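Local coordinates for glycoside hydrolase family 16 protein (Akkermansia muciniphila, PDB 6T2N), which is a family 16 glycoside hydrolase, an endo-beta-galactosidase that probably acts as an O-glycanase, cutting within mucin glycan chains to begin their breakdown, at residues S63-A67 with K68-P72; K153-T157 with K158-P162. All blocks are in the same frame, centred on the assembly; numbering follows the deposited sequence.

Interaction 1 of 2, residues S63-A67 with K68-P72; sequences SRIDA and KKWKP
Ile65 packs on Trp70 at the start of a type I beta turn, Asp66 to Lys69, on the surface of the GH16 jelly-roll sandwich. Ile65 CG2 meets Trp70 CB at 4.0 Å, the two side chains crossing at about a right angle; Ile65 also touches Met93 and Leu95 of strand 93-96. Next comes Asp66, whose carbonyl oxygen takes two backbone N-H groups. Lys69 N donates to Asp66 O at 2.8 Å from above the carbonyl plane, closing the turn, while Trp70 N reaches Asp66 O at 2.9 Å from nearly straight ahead of the carbonyl (C=O...N angle 163°). The carboxylate of Asp66, with CG anti to the backbone N (chi1 -173°), lies obliquely across the extended Lys68 chain; OD1 lies against its methylenes and OD2 forms a long salt bridge to Lys68 NZ. Lys69 NZ instead bonds Gly57 O. Trp70 NE1 is hydrogen-bonded to Asp58 OD2, and the indole meets Trp56 edge-to-face, so the turn is tied to the chain just ahead of it. Finally, at Ala67, the Lys71 chain bends at its last torsion (chi4 -76°), bringing NZ back to Ala67 O in a weak 3.3 Å hydrogen bond.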
# COMPACT_ATOMS: atom_id res chain seq x y z
N SER A 63 -5.78 9.40 20.86
CA SER A 63 -7.00 10.23 20.68
C SER A 63 -7.29 10.48 19.17
O SER A 63 -8.46 10.57 18.80
CB SER A 63 -6.88 11.51 21.52
OG SER A 63 -7.56 12.61 20.93
N ARG A 64 -6.29 10.57 18.28
CA ARG A 64 -6.56 10.83 16.84
C ARG A 64 -5.35 10.43 15.97
O ARG A 64 -4.24 10.38 16.46
CB ARG A 64 -6.96 12.30 16.66
CG ARG A 64 -5.81 13.29 16.73
CD ARG A 64 -6.29 14.72 16.59
NE ARG A 64 -5.23 15.72 16.44
CZ ARG A 64 -4.54 16.29 17.44
NH1 ARG A 64 -4.75 15.94 18.70
NH2 ARG A 64 -3.61 17.20 17.18
N ILE A 65 -5.61 10.13 14.70
CA ILE A 65 -4.57 9.86 13.67
C ILE A 65 -3.47 10.90 13.83
O ILE A 65 -3.82 12.09 13.98
CB ILE A 65 -5.20 9.90 12.27
CG1 ILE A 65 -6.23 8.77 12.13
CG2 ILE A 65 -4.15 9.88 11.13
CD1 ILE A 65 -7.20 8.99 11.01
N ASP A 66 -2.22 10.44 13.80
CA ASP A 66 -1.02 11.25 14.14
C ASP A 66 -0.48 11.87 12.82
O ASP A 66 0.03 11.14 11.95
CB ASP A 66 -0.12 10.32 14.99
CG ASP A 66 1.28 10.86 15.75
OD1 ASP A 66 1.41 12.09 15.62
OD2 ASP A 66 2.00 10.09 16.32
N ALA A 67 -0.61 13.19 12.64
CA ALA A 67 -0.43 13.89 11.34
C ALA A 67 1.04 13.98 10.93
O ALA A 67 1.34 14.36 9.76
CB ALA A 67 -1.02 15.28 11.39
N LYS A 68 1.93 13.71 11.89
CA LYS A 68 3.39 13.65 11.68
C LYS A 68 3.72 12.21 11.24
O LYS A 68 4.85 12.00 10.83
CB LYS A 68 4.12 14.11 12.95
CG LYS A 68 4.51 12.94 13.85
CD LYS A 68 4.72 13.16 15.35
CE LYS A 68 5.26 11.87 15.97
NZ LYS A 68 5.06 11.77 17.43
N LYS A 69 2.76 11.29 11.27
CA LYS A 69 2.96 9.90 10.76
C LYS A 69 2.12 9.53 9.50
O LYS A 69 2.60 8.70 8.68
CB LYS A 69 2.67 8.93 11.90
CG LYS A 69 3.88 8.70 12.77
CD LYS A 69 3.69 7.58 13.75
CE LYS A 69 4.64 7.75 14.91
NZ LYS A 69 4.48 6.64 15.87
N TRP A 70 0.90 10.05 9.38
CA TRP A 70 -0.01 9.73 8.26
C TRP A 70 -0.63 11.01 7.72
O TRP A 70 -0.83 11.94 8.50
CB TRP A 70 -1.09 8.78 8.73
CG TRP A 70 -0.56 7.63 9.52
CD1 TRP A 70 -0.52 7.52 10.88
CD2 TRP A 70 -0.01 6.42 8.99
NE1 TRP A 70 -0.02 6.30 11.23
CE2 TRP A 70 0.33 5.61 10.09
CE3 TRP A 70 0.25 5.95 7.69
CZ2 TRP A 70 0.94 4.36 9.94
CZ3 TRP A 70 0.81 4.70 7.55
CH2 TRP A 70 1.13 3.91 8.66
N LYS A 71 -0.92 11.04 6.42
CA LYS A 71 -1.69 12.12 5.79
C LYS A 71 -2.74 11.46 4.93
O LYS A 71 -2.54 10.35 4.47
CB LYS A 71 -0.80 13.12 5.07
CG LYS A 71 0.00 13.95 6.05
CD LYS A 71 0.75 15.07 5.38
CE LYS A 71 1.79 15.72 6.28
NZ LYS A 71 1.16 16.60 7.29
N PRO A 72 -3.93 12.08 4.84
CA PRO A 72 -5.02 11.56 4.03
C PRO A 72 -4.64 11.84 2.58
O PRO A 72 -4.13 12.90 2.31
CB PRO A 72 -6.24 12.41 4.49
CG PRO A 72 -5.63 13.73 4.85
CD PRO A 72 -4.33 13.34 5.52

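Interaction 2 of 2, residues K153-T157 with K158-P162; sequences KVPKT and KGIWP
Thr157 O and Gly159 N, on the two halves of a type II beta turn from Thr157 to Ile160, share one outside hydroxyl: Ser187 OG bridges the two residues, accepting the N-H of Gly159 and making a weak hydrogen bond with Thr157 O. The turn's own closing bond is not made, Ile160 N standing 3.6 Å from Thr157 O. Gly159 occupies the positive-phi position (100°) usual for glycine in such turns, and Lys158 O is held by Tyr290 OH. The turn lies in a beta-arch: strand 146-153 belongs to one sheet of the sandwich, strand 160-168 to the other, and the chain passes between them here.

Inside the bend the contact is apolar. With chi1 at -157°, Ile160 CG1 points away from its own backbone N and over to the Pro155 ring, touching CG at 3.5 Å with the two side chains at about a right angle. The other branch of Ile160, CG2, turns to the backbone of Thr157 and packs 3.4 Å from Thr157 O. One step further in, Pro162 CG rests against both Pro155 CD and Val154 CG1, 3.9 Å from each, the two lying on the same side of it; the two proline rings slide past each other in opposite directions, whereas Val154 crosses Pro162 squarely. Phe294 of strand 292-302 touches both Val154 and Pro162. The prolines have no N-H, and the side chains of the two arms meet through carbon surfaces. Lys153 pairs with Leu295 in one sheet and Trp161 with Ala274 in the other, so the arch joins the two sheets by hydrophobic packing while backbone hydrogen bonds hold each arm in its own sheet.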
# COMPACT_ATOMS: atom_id res chain seq x y z
N LYS A 153 -7.45 -6.50 9.55
CA LYS A 153 -8.69 -7.22 9.16
C LYS A 153 -9.28 -6.53 7.94
O LYS A 153 -9.27 -5.30 7.90
CB LYS A 153 -9.73 -7.19 10.28
CG LYS A 153 -10.67 -8.37 10.21
CD LYS A 153 -11.62 -8.53 11.38
CE LYS A 153 -13.03 -8.26 10.92
NZ LYS A 153 -14.02 -8.46 12.00
N VAL A 154 -9.73 -7.28 6.94
CA VAL A 154 -10.18 -6.68 5.66
C VAL A 154 -11.69 -6.79 5.58
O VAL A 154 -12.29 -7.74 6.10
CB VAL A 154 -9.54 -7.27 4.38
CG1 VAL A 154 -8.05 -6.93 4.28
CG2 VAL A 154 -9.78 -8.77 4.17
N PRO A 155 -12.31 -5.79 4.91
CA PRO A 155 -13.76 -5.77 4.75
C PRO A 155 -14.09 -6.91 3.79
O PRO A 155 -13.19 -7.40 3.22
CB PRO A 155 -14.01 -4.40 4.12
CG PRO A 155 -12.72 -4.12 3.36
CD PRO A 155 -11.64 -4.63 4.29
N LYS A 156 -15.35 -7.26 3.64
CA LYS A 156 -15.79 -8.22 2.59
C LYS A 156 -17.19 -7.80 2.13
O LYS A 156 -18.15 -7.94 2.93
CB LYS A 156 -15.76 -9.67 3.10
CG LYS A 156 -16.49 -10.67 2.23
CD LYS A 156 -16.48 -12.07 2.74
CE LYS A 156 -16.67 -13.06 1.62
NZ LYS A 156 -17.27 -14.33 2.09
N THR A 157 -17.25 -7.30 0.89
CA THR A 157 -18.46 -6.89 0.13
C THR A 157 -18.05 -6.73 -1.35
O THR A 157 -16.83 -6.66 -1.65
CB THR A 157 -19.06 -5.64 0.77
OG1 THR A 157 -20.46 -5.53 0.50
CG2 THR A 157 -18.37 -4.37 0.33
N LYS A 158 -19.03 -6.68 -2.25
CA LYS A 158 -18.83 -6.47 -3.71
C LYS A 158 -18.12 -5.12 -3.94
O LYS A 158 -18.62 -4.08 -3.53
CB LYS A 158 -20.18 -6.55 -4.44
CG LYS A 158 -20.16 -6.89 -5.91
CD LYS A 158 -21.46 -7.53 -6.37
CE LYS A 158 -21.52 -7.80 -7.86
NZ LYS A 158 -21.09 -6.63 -8.67
N GLY A 159 -16.94 -5.18 -4.52
CA GLY A 159 -16.25 -4.04 -5.16
C GLY A 159 -15.19 -3.43 -4.27
O GLY A 159 -14.40 -2.60 -4.78
N ILE A 160 -15.15 -3.82 -2.99
CA ILE A 160 -14.12 -3.32 -2.05
C ILE A 160 -12.73 -3.83 -2.50
O ILE A 160 -12.60 -4.99 -2.95
CB ILE A 160 -14.45 -3.70 -0.59
CG1 ILE A 160 -13.75 -2.74 0.35
CG2 ILE A 160 -14.16 -5.15 -0.25
CD1 ILE A 160 -14.17 -1.31 0.11
N TRP A 161 -11.73 -2.97 -2.33
CA TRP A 161 -10.33 -3.23 -2.72
C TRP A 161 -9.42 -2.66 -1.63
O TRP A 161 -8.93 -1.54 -1.70
CB TRP A 161 -10.07 -2.63 -4.09
CG TRP A 161 -8.78 -2.98 -4.76
CD1 TRP A 161 -7.64 -3.50 -4.22
CD2 TRP A 161 -8.49 -2.70 -6.12
NE1 TRP A 161 -6.67 -3.58 -5.16
CE2 TRP A 161 -7.17 -3.12 -6.34
CE3 TRP A 161 -9.25 -2.17 -7.18
CZ2 TRP A 161 -6.58 -2.99 -7.61
CZ3 TRP A 161 -8.67 -2.06 -8.43
CH2 TRP A 161 -7.34 -2.45 -8.63
N PRO A 162 -9.20 -3.45 -0.57
CA PRO A 162 -8.26 -3.05 0.46
C PRO A 162 -6.87 -3.35 -0.09
O PRO A 162 -6.71 -4.34 -0.81
CB PRO A 162 -8.63 -3.92 1.67
CG PRO A 162 -9.44 -5.11 1.10
CD PRO A 162 -9.84 -4.74 -0.31

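In the fold
Interaction 1 closes before interaction 2 opens along the chain. Their centres lie 23 Å apart and their nearest atoms about 13 Å, so they do not touch, yet both reach the mixed sheet. Strand 71-72 pairs with strand 127-136, which pairs with strand 267-275, and that strand borders strand 160-168. Residues 63-72 thus lead the chain into one part of this sheet, whereas residues 153-162 bring it across from the other sheet and so join the two layers of the sandwich. The side chain of Trp70 lies about 11 Å from the calcium ion bound by Glu59, Gly98 and Asp297; Asp297 is on strand 292-302, the same strand that residues 153-157 pack against.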